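Abbfa_003403 (Acinetobacter baumannii, PDB 4ZXH) is a four-domain nonribosomal peptide synthetase whose condensation, adenylation, carrier-protein and thioesterase domains probably build and release a peptide product. Local coordinates at residues 257-262 and 356-361; 232-237 and 433-438; 1099-1104 and 1240-1245. All blocks are in the same frame, centred on the assembly; numbering follows the deposited sequence.

Contact 1: residues 257-262 and 356-361. With PNS (4'-phosphopantetheine), chain B.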
loop_
_atom_site.group_PDB
_atom_site.type_symbol
_atom_site.label_atom_id
_atom_site.label_comp_id
_atom_site.label_asym_id
_atom_site.label_seq_id
_atom_site.Cartn_x
_atom_site.Cartn_y
_atom_site.Cartn_z
ATOM N N GLY A 257 -8.668 21.674 -24.231
ATOM C CA GLY A 257 -9.621 20.581 -24.219
ATOM C C GLY A 257 -9.169 19.441 -25.107
ATOM O O GLY A 257 -9.356 18.274 -24.780
ATOM N N LEU A 258 -8.559 19.775 -26.236
ATOM C CA LEU A 258 -8.157 18.750 -27.187
ATOM C C LEU A 258 -7.069 17.877 -26.596
ATOM O O LEU A 258 -7.122 16.655 -26.680
ATOM C CB LEU A 258 -7.677 19.390 -28.487
ATOM C CG LEU A 258 -7.374 18.478 -29.675
ATOM C CD1 LEU A 258 -8.546 17.572 -29.963
ATOM C CD2 LEU A 258 -7.050 19.325 -30.891
ATOM N N VAL A 259 -6.076 18.511 -25.990
ATOM C CA VAL A 259 -4.937 17.781 -25.482
ATOM C C VAL A 259 -5.357 16.978 -24.264
ATOM O O VAL A 259 -4.845 15.888 -24.012
ATOM C CB VAL A 259 -3.778 18.741 -25.139
ATOM C CG1 VAL A 259 -2.627 18.005 -24.450
ATOM C CG2 VAL A 259 -3.301 19.458 -26.399
ATOM N N LEU A 260 -6.306 17.502 -23.503
ATOM C CA LEU A 260 -6.790 16.761 -22.341
ATOM C C LEU A 260 -7.458 15.478 -22.826
ATOM O O LEU A 260 -7.198 14.401 -22.294
ATOM C CB LEU A 260 -7.753 17.606 -21.508
ATOM C CG LEU A 260 -8.395 16.899 -20.314
ATOM C CD1 LEU A 260 -7.318 16.460 -19.360
ATOM C CD2 LEU A 260 -9.410 17.785 -19.616
ATOM N N SER A 261 -8.293 15.598 -23.860
ATOM C CA SER A 261 -8.911 14.436 -24.501
ATOM C C SER A 261 -7.871 13.401 -24.914
ATOM O O SER A 261 -8.026 12.207 -24.642
ATOM C CB SER A 261 -9.719 14.859 -25.721
ATOM O OG SER A 261 -10.854 15.595 -25.316
ATOM N N GLY A 262 -6.812 13.868 -25.569
ATOM C CA GLY A 262 -5.689 13.019 -25.914
ATOM C C GLY A 262 -5.112 12.302 -24.702
ATOM O O GLY A 262 -4.763 11.129 -24.789
ATOM N N ILE A 356 -3.298 11.739 -11.243
ATOM C CA ILE A 356 -2.847 12.131 -12.564
ATOM C C ILE A 356 -3.244 13.579 -12.752
ATOM O O ILE A 356 -4.361 13.959 -12.392
ATOM C CB ILE A 356 -3.490 11.282 -13.694
ATOM C CG1 ILE A 356 -3.488 9.796 -13.347
ATOM C CG2 ILE A 356 -2.801 11.551 -15.045
ATOM C CD1 ILE A 356 -2.127 9.234 -13.149
ATOM N N GLY A 357 -2.361 14.391 -13.322
ATOM C CA GLY A 357 -2.687 15.795 -13.504
ATOM C C GLY A 357 -2.339 16.330 -14.875
ATOM O O GLY A 357 -1.514 15.768 -15.599
ATOM N N MET A 358 -2.992 17.422 -15.241
ATOM C CA MET A 358 -2.600 18.153 -16.414
ATOM C C MET A 358 -2.732 19.656 -16.202
ATOM O O MET A 358 -3.826 20.147 -15.900
ATOM C CB MET A 358 -3.423 17.737 -17.613
ATOM C CG MET A 358 -3.217 18.716 -18.743
ATOM S SD MET A 358 -3.973 18.232 -20.266
ATOM C CE MET A 358 -3.724 19.740 -21.177
ATOM N N PHE A 359 -1.615 20.373 -16.361
ATOM C CA PHE A 359 -1.587 21.828 -16.186
ATOM C C PHE A 359 -1.428 22.421 -17.549
ATOM O O PHE A 359 -0.606 21.952 -18.333
ATOM C CB PHE A 359 -0.419 22.345 -15.306
ATOM C CG PHE A 359 -0.232 21.629 -13.995
ATOM C CD1 PHE A 359 -1.235 20.861 -13.435
ATOM C CD2 PHE A 359 0.967 21.746 -13.314
ATOM C CE1 PHE A 359 -1.040 20.201 -12.226
ATOM C CE2 PHE A 359 1.172 21.093 -12.095
ATOM C CZ PHE A 359 0.159 20.321 -11.549
ATOM N N TRP A 360 -2.174 23.471 -17.834
ATOM C CA TRP A 360 -1.949 24.196 -19.072
ATOM C C TRP A 360 -1.769 25.655 -18.735
ATOM O O TRP A 360 -2.749 26.375 -18.561
ATOM C CB TRP A 360 -3.109 24.009 -20.041
ATOM C CG TRP A 360 -2.946 24.754 -21.310
ATOM C CD1 TRP A 360 -3.105 26.095 -21.498
ATOM C CD2 TRP A 360 -2.609 24.208 -22.582
ATOM N NE1 TRP A 360 -2.877 26.416 -22.809
ATOM C CE2 TRP A 360 -2.568 25.270 -23.498
ATOM C CE3 TRP A 360 -2.341 22.920 -23.041
ATOM C CZ2 TRP A 360 -2.265 25.090 -24.839
ATOM C CZ3 TRP A 360 -2.039 22.741 -24.369
ATOM C CH2 TRP A 360 -2.001 23.817 -25.253
ATOM N N GLU A 361 -0.528 26.103 -18.630
ATOM C CA GLU A 361 -0.331 27.460 -18.169
ATOM C C GLU A 361 0.314 28.363 -19.202
ATOM O O GLU A 361 1.383 28.056 -19.726
ATOM C CB GLU A 361 0.494 27.471 -16.893
ATOM C CG GLU A 361 0.376 28.784 -16.157
ATOM C CD GLU A 361 0.581 28.634 -14.670
ATOM O OE1 GLU A 361 0.979 27.530 -14.223
ATOM O OE2 GLU A 361 0.322 29.624 -13.950
HETATM O O23 PNS B . -6.787 14.012 3.424
HETATM P P24 PNS B . -7.262 15.383 3.827
HETATM O O25 PNS B . -8.694 15.546 4.258
HETATM O O27 PNS B . -7.028 16.307 2.525
HETATM C C28 PNS B . -5.743 16.389 1.918
HETATM C C29 PNS B . -5.808 17.374 0.765
HETATM C C30 PNS B . -6.283 18.694 1.375
HETATM C C31 PNS B . -6.804 16.867 -0.279
HETATM C C32 PNS B . -4.423 17.488 0.111
HETATM O O33 PNS B . -3.917 16.153 -0.054
HETATM C C34 PNS B . -4.506 18.234 -1.207
HETATM O O35 PNS B . -4.885 19.402 -1.277
HETATM N N36 PNS B . -4.144 17.597 -2.313
HETATM C C37 PNS B . -4.191 18.225 -3.623
HETATM C C38 PNS B . -2.772 18.213 -4.192
HETATM C C39 PNS B . -2.565 19.424 -5.048
HETATM O O40 PNS B . -3.056 20.500 -4.741
HETATM N N41 PNS B . -1.824 19.201 -6.125
HETATM C C42 PNS B . -1.431 20.143 -7.145
HETATM C C43 PNS B . -0.912 19.221 -8.229
HETATM S S44 PNS B . -2.239 18.986 -9.420
#
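Val259 opens the contact by spreading its two methyl groups over two residues of strand 356-360. With CG1 trans to the backbone N (chi1 173°), this branch runs to the end of Met358, CG1 lying 3.9 Å from Met358 CE, while CG2 is directed at the indole of Trp360, 4.1 Å from its CZ3. CG2 approaches the indole obliquely, and the valine crosses both partners at about a right angle. Leu260 follows with a different kind of touch. The thioether of Met358 lies against both its backbone and its side chain, with Met358 SD 3.8 Å from Leu260 CA and 3.9 Å from Leu260 CD1. An extended methionine chain carries the sulfur to the helix and leaves CE to continue toward Val259. One residue on, Ser261 OG bonds to Gly257 O at 3.1 Å. That carbonyl also receives Ser261 N, the hydroxyl and the amide arriving from opposite faces of its plane.

The axes of helix 257-262 and strand 356-360 run nearly antiparallel at 159°, with a closest approach of 10.1 Å. Other layers close round them: Leu260 also meets Val320 of helix 313-329, and both Val259 and Trp360 touch Met407 of the adjoining strand 403-411. Between helix and strand the contact is wholly apolar, without a hydrogen bond. Strand alternation sends Phe359 to the other side, where its ring edge meets the thiol end of the 4'-phosphopantetheine arm, CE1 being 3.3 Å from S44. A single strand of the condensation domain uses Met358 and Trp360 to pack on helix 255-271 and the intervening Phe359 to line the phosphopantetheine pocket, consistent with presenting the carrier's thiol for condensation.

Contact 2: residues 232-237 and 433-438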
loop_
_atom_site.group_PDB
_atom_site.type_symbol
_atom_site.label_atom_id
_atom_site.label_comp_id
_atom_site.label_asym_id
_atom_site.label_seq_id
_atom_site.Cartn_x
_atom_site.Cartn_y
_atom_site.Cartn_z
ATOM N N LEU A 232 10.531 15.023 -17.973
ATOM C CA LEU A 232 10.965 14.731 -19.339
ATOM C C LEU A 232 10.426 15.774 -20.333
ATOM O O LEU A 232 9.235 15.797 -20.625
ATOM C CB LEU A 232 10.521 13.326 -19.741
ATOM C CG LEU A 232 10.711 12.940 -21.210
ATOM C CD1 LEU A 232 12.127 13.155 -21.650
ATOM C CD2 LEU A 232 10.314 11.489 -21.418
ATOM N N VAL A 233 11.292 16.646 -20.843
ATOM C CA VAL A 233 10.838 17.663 -21.793
ATOM C C VAL A 233 10.738 17.100 -23.217
ATOM O O VAL A 233 11.668 16.462 -23.720
ATOM C CB VAL A 233 11.769 18.893 -21.769
ATOM C CG1 VAL A 233 11.267 19.969 -22.736
ATOM C CG2 VAL A 233 11.842 19.449 -20.345
ATOM N N PHE A 234 9.597 17.307 -23.857
ATOM C CA PHE A 234 9.413 16.847 -25.231
ATOM C C PHE A 234 8.863 17.981 -26.097
ATOM O O PHE A 234 8.462 19.015 -25.572
ATOM C CB PHE A 234 8.476 15.642 -25.281
ATOM C CG PHE A 234 7.088 15.929 -24.763
ATOM C CD1 PHE A 234 6.824 15.920 -23.398
ATOM C CD2 PHE A 234 6.050 16.216 -25.637
ATOM C CE1 PHE A 234 5.555 16.200 -22.921
ATOM C CE2 PHE A 234 4.770 16.493 -25.167
ATOM C CZ PHE A 234 4.522 16.489 -23.815
ATOM N N ARG A 235 8.855 17.793 -27.417
ATOM C CA ARG A 235 8.214 18.760 -28.319
ATOM C C ARG A 235 7.332 18.083 -29.355
ATOM O O ARG A 235 7.689 17.044 -29.916
ATOM C CB ARG A 235 9.254 19.622 -29.031
ATOM C CG ARG A 235 10.160 20.365 -28.094
ATOM C CD ARG A 235 11.226 21.117 -28.817
ATOM N NE ARG A 235 12.410 21.206 -27.980
ATOM C CZ ARG A 235 13.435 22.012 -28.218
ATOM N NH1 ARG A 235 13.416 22.830 -29.268
ATOM N NH2 ARG A 235 14.467 22.010 -27.381
ATOM N N VAL A 236 6.177 18.685 -29.605
ATOM C CA VAL A 236 5.285 18.210 -30.651
ATOM C C VAL A 236 5.686 18.789 -32.022
ATOM O O VAL A 236 5.895 19.996 -32.156
ATOM C CB VAL A 236 3.835 18.580 -30.334
ATOM C CG1 VAL A 236 2.920 18.063 -31.417
ATOM C CG2 VAL A 236 3.439 18.016 -28.980
ATOM N N SER A 237 5.800 17.929 -33.033
ATOM C CA SER A 237 6.226 18.362 -34.366
ATOM C C SER A 237 5.348 19.499 -34.879
ATOM O O SER A 237 4.172 19.600 -34.515
ATOM C CB SER A 237 6.195 17.199 -35.360
ATOM O OG SER A 237 4.891 17.022 -35.891
ATOM N N ASN A 433 8.540 6.281 -23.041
ATOM C CA ASN A 433 7.429 5.586 -23.680
ATOM C C ASN A 433 6.081 6.291 -23.638
ATOM O O ASN A 433 5.385 6.337 -24.655
ATOM C CB ASN A 433 7.240 4.218 -23.058
ATOM C CG ASN A 433 6.528 3.287 -23.970
ATOM O OD1 ASN A 433 6.851 3.203 -25.155
ATOM N ND2 ASN A 433 5.463 2.670 -23.464
ATOM N N MET A 434 5.693 6.785 -22.460
ATOM C CA MET A 434 4.464 7.558 -22.330
ATOM C C MET A 434 4.491 8.783 -23.240
ATOM O O MET A 434 3.474 9.131 -23.843
ATOM C CB MET A 434 4.241 7.978 -20.879
ATOM C CG MET A 434 3.493 6.956 -20.039
ATOM S SD MET A 434 3.202 7.428 -18.313
ATOM C CE MET A 434 4.767 6.964 -17.582
ATOM N N VAL A 435 5.647 9.429 -23.354
ATOM C CA VAL A 435 5.731 10.596 -24.222
ATOM C C VAL A 435 5.550 10.187 -25.677
ATOM O O VAL A 435 4.781 10.814 -26.411
ATOM C CB VAL A 435 7.053 11.350 -24.037
ATOM C CG1 VAL A 435 7.255 12.367 -25.153
ATOM C CG2 VAL A 435 7.055 12.039 -22.679
ATOM N N GLN A 436 6.212 9.109 -26.081
ATOM C CA GLN A 436 6.096 8.647 -27.462
ATOM C C GLN A 436 4.667 8.235 -27.797
ATOM O O GLN A 436 4.219 8.422 -28.925
ATOM C CB GLN A 436 7.068 7.500 -27.730
ATOM C CG GLN A 436 8.519 7.956 -27.762
ATOM C CD GLN A 436 9.474 6.866 -28.193
ATOM O OE1 GLN A 436 9.094 5.694 -28.300
ATOM N NE2 GLN A 436 10.727 7.243 -28.440
ATOM N N LEU A 437 3.948 7.703 -26.811
ATOM C CA LEU A 437 2.564 7.271 -27.014
ATOM C C LEU A 437 1.600 8.457 -27.098
ATOM O O LEU A 437 0.649 8.440 -27.886
ATOM C CB LEU A 437 2.144 6.311 -25.898
ATOM C CG LEU A 437 2.861 4.956 -25.958
ATOM C CD1 LEU A 437 2.536 4.072 -24.771
ATOM C CD2 LEU A 437 2.538 4.236 -27.248
ATOM N N LEU A 438 1.853 9.483 -26.291
ATOM C CA LEU A 438 1.117 10.739 -26.382
ATOM C C LEU A 438 1.292 11.370 -27.760
ATOM O O LEU A 438 0.316 11.777 -28.395
ATOM C CB LEU A 438 1.583 11.713 -25.292
ATOM C CG LEU A 438 0.879 13.073 -25.221
ATOM C CD1 LEU A 438 -0.635 12.910 -25.285
ATOM C CD2 LEU A 438 1.257 13.799 -23.947
#
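Val435 is set between Leu232 and Phe234, in a helix-on-sheet layer of the condensation domain, whose fold is that of the CoA-dependent acyltransferases. Strand 229-235 belongs to the same mixed sheet as strands 414-422, 403-411 and 356-360, and helix 428-447 runs along it: the axes of strand 232-235 and helix 433-438 lie at only 22° and approach to 9.9 Å. CG1 of Val435 is held 3.5 Å from Phe234 CB and almost as near to CG, meeting the ring obliquely. CG2 reaches Leu232 CD2 at 3.5 Å and also borders the Phe234 ring at CD1.

Phe234 adopts the rotamer with CG between the backbone N and the carbonyl carbon (chi1 61°), which turns the ring across the sheet, toward strand 403-411, where Leu405 and Met407 touch it. The far end of the ring also meets the next helical turn, CZ being 4.2 Å from Leu438 CD2.

Around the apolar core, polar groups tie the helix to its surroundings: Arg235 O bonds to Gln439 NE2, and Asn433 ND2 bonds to Pro806 O, linking the condensation domain to the adenylation region. At the strand itself, Leu232 O sits at the edge of the Phe234 ring and in its plane, 3.7 Å from CD1.

Contact 3: residues 1099-1104 and 1240-1245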
loop_
_atom_site.group_PDB
_atom_site.type_symbol
_atom_site.label_atom_id
_atom_site.label_comp_id
_atom_site.label_asym_id
_atom_site.label_seq_id
_atom_site.Cartn_x
_atom_site.Cartn_y
_atom_site.Cartn_z
ATOM N N PRO A 1099 -2.687 11.177 40.386
ATOM C CA PRO A 1099 -1.282 11.191 39.939
ATOM C C PRO A 1099 -0.650 9.789 39.996
ATOM O O PRO A 1099 0.240 9.450 39.218
ATOM C CB PRO A 1099 -0.595 12.129 40.941
ATOM C CG PRO A 1099 -1.681 13.006 41.465
ATOM C CD PRO A 1099 -2.949 12.162 41.448
ATOM N N GLY A 1100 -1.133 8.971 40.922
ATOM C CA GLY A 1100 -0.642 7.618 41.044
ATOM C C GLY A 1100 -0.705 6.792 39.762
ATOM O O GLY A 1100 0.042 5.814 39.626
ATOM N N LEU A 1101 -1.593 7.159 38.833
ATOM C CA LEU A 1101 -1.742 6.386 37.602
ATOM C C LEU A 1101 -0.628 6.680 36.600
ATOM O O LEU A 1101 -0.442 5.921 35.647
ATOM C CB LEU A 1101 -3.090 6.650 36.940
ATOM C CG LEU A 1101 -4.389 6.192 37.611
ATOM C CD1 LEU A 1101 -5.591 6.342 36.651
ATOM C CD2 LEU A 1101 -4.301 4.775 38.185
ATOM N N ILE A 1102 0.121 7.764 36.827
ATOM C CA ILE A 1102 1.143 8.197 35.877
ATOM C C ILE A 1102 2.573 8.190 36.437
ATOM O O ILE A 1102 3.530 7.923 35.710
ATOM C CB ILE A 1102 0.820 9.600 35.354
ATOM C CG1 ILE A 1102 -0.537 9.588 34.639
ATOM C CG2 ILE A 1102 1.909 10.092 34.429
ATOM C CD1 ILE A 1102 -1.678 10.124 35.481
ATOM N N GLU A 1103 2.730 8.483 37.723
ATOM C CA GLU A 1103 4.059 8.470 38.332
ATOM C C GLU A 1103 4.071 7.566 39.558
ATOM O O GLU A 1103 3.132 7.576 40.345
ATOM C CB GLU A 1103 4.505 9.884 38.717
ATOM C CG GLU A 1103 5.971 9.977 39.097
ATOM C CD GLU A 1103 6.309 11.275 39.804
ATOM O OE1 GLU A 1103 5.417 12.143 39.913
ATOM O OE2 GLU A 1103 7.465 11.423 40.263
ATOM N N ALA A 1104 5.130 6.782 39.721
ATOM C CA ALA A 1104 5.194 5.858 40.841
ATOM C C ALA A 1104 5.194 6.592 42.187
ATOM O O ALA A 1104 5.812 7.654 42.329
ATOM C CB ALA A 1104 6.408 4.971 40.714
ATOM N N PHE A 1240 -2.367 -0.790 40.762
ATOM C CA PHE A 1240 -2.671 -1.487 41.998
ATOM C C PHE A 1240 -2.317 -0.584 43.179
ATOM O O PHE A 1240 -3.122 -0.424 44.090
ATOM C CB PHE A 1240 -1.923 -2.824 42.077
ATOM C CG PHE A 1240 -2.364 -3.691 43.219
ATOM C CD1 PHE A 1240 -3.707 -3.796 43.539
ATOM C CD2 PHE A 1240 -1.443 -4.408 43.965
ATOM C CE1 PHE A 1240 -4.124 -4.587 44.593
ATOM C CE2 PHE A 1240 -1.847 -5.201 45.008
ATOM C CZ PHE A 1240 -3.197 -5.294 45.326
ATOM N N ASP A 1241 -1.134 0.032 43.143
ATOM C CA ASP A 1241 -0.698 0.941 44.215
ATOM C C ASP A 1241 -1.654 2.118 44.413
ATOM O O ASP A 1241 -1.972 2.484 45.551
ATOM C CB ASP A 1241 0.707 1.469 43.941
ATOM C CG ASP A 1241 1.796 0.451 44.257
ATOM O OD1 ASP A 1241 1.505 -0.629 44.856
ATOM O OD2 ASP A 1241 2.960 0.749 43.899
ATOM N N THR A 1242 -2.116 2.708 43.313
ATOM C CA THR A 1242 -3.154 3.741 43.384
ATOM C C THR A 1242 -4.410 3.226 44.091
ATOM O O THR A 1242 -4.931 3.870 45.013
ATOM C CB THR A 1242 -3.519 4.256 41.984
ATOM O OG1 THR A 1242 -2.406 4.990 41.470
ATOM C CG2 THR A 1242 -4.722 5.174 42.035
ATOM N N TYR A 1243 -4.868 2.056 43.663
ATOM C CA TYR A 1243 -5.991 1.368 44.283
ATOM C C TYR A 1243 -5.768 1.200 45.799
ATOM O O TYR A 1243 -6.650 1.539 46.608
ATOM C CB TYR A 1243 -6.205 0.011 43.592
ATOM C CG TYR A 1243 -7.334 -0.839 44.154
ATOM C CD1 TYR A 1243 -8.656 -0.587 43.801
ATOM C CD2 TYR A 1243 -7.069 -1.918 45.021
ATOM C CE1 TYR A 1243 -9.686 -1.351 44.310
ATOM C CE2 TYR A 1243 -8.086 -2.702 45.528
ATOM C CZ TYR A 1243 -9.399 -2.409 45.161
ATOM O OH TYR A 1243 -10.442 -3.159 45.640
ATOM N N LEU A 1244 -4.586 0.715 46.189
ATOM C CA LEU A 1244 -4.288 0.499 47.610
ATOM C C LEU A 1244 -4.283 1.824 48.363
ATOM O O LEU A 1244 -4.737 1.889 49.497
ATOM C CB LEU A 1244 -2.941 -0.221 47.802
ATOM C CG LEU A 1244 -2.895 -1.681 47.334
ATOM C CD1 LEU A 1244 -1.503 -2.223 47.406
ATOM C CD2 LEU A 1244 -3.842 -2.561 48.124
ATOM N N ALA A 1245 -3.775 2.874 47.717
ATOM C CA ALA A 1245 -3.609 4.180 48.349
ATOM C C ALA A 1245 -4.956 4.790 48.678
ATOM O O ALA A 1245 -5.172 5.333 49.770
ATOM C CB ALA A 1245 -2.825 5.099 47.455
#
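The carbonyl oxygen of Pro1099 receives two backbone amides, Ile1102 N at 2.9 Å, the 3-10 bond, and Glu1103 N at 3.1 Å, the longer-range i+4 bond. Gly1100 and Leu1101, in this turn, lie against Thr1242. Gly1100 has no side chain to stand in the way, and its CA comes within 5.2 Å of Thr1242 CA. The threonine hydroxyl is placed over the glycine peptide. Although Thr1242 OG1 lies 3.2 Å from Gly1100 O, the angle is too poor for a hydrogen bond. Its proper polar partner is Leu1238 O, one turn earlier in the same helix. The torsion explains this division: OG1 is beside the backbone N (chi1 -69°), within range of that carbonyl, and CG2 is trans to the N.

Leu1101 supplies the apolar half of the interface. Its CD2 rests 3.9 Å from Thr1242 CG2, and the two side chains cross at about a right angle. The same leucine also touches Tyr1239, three residues before Thr1242 and so on the same side of the helix.

In the thioesterase domain, an alpha/beta-hydrolase fold, the turn belongs to the connection from strand 1093-1096 to helix 1111-1125, and Pro1099 packs on Leu1117 and Tyr1118 of the latter. Helix 1233-1251 is one of the helices inserted in the chain between strands 1157-1163 and 1262-1267, the region that in related thioesterases usually forms the lid, with Phe1240 and Tyr1243 meeting Phe1186 of helix 1179-1191 beyond it.

In the fold
Contacts 1 and 2 are neighbours in the condensation domain: their centres are about 14 Å apart, their nearest atoms about 5 Å, and contact 1 is nested in the chain loop closed by contact 2. Both dock a helix on the same four-stranded sheet, where strands 403-411 and 414-422 lie between strands 229-235 and 356-360. Of the three, contact 1 is the one that holds a residue of the phosphopantetheine pocket. Contact 3 belongs to the thioesterase domain, with its centre about 64 Å from that of contact 1 and about 69 Å from that of contact 2. With its thiol end at Phe359, the arm on Ser1008 is engaged at the condensation domain in this conformation.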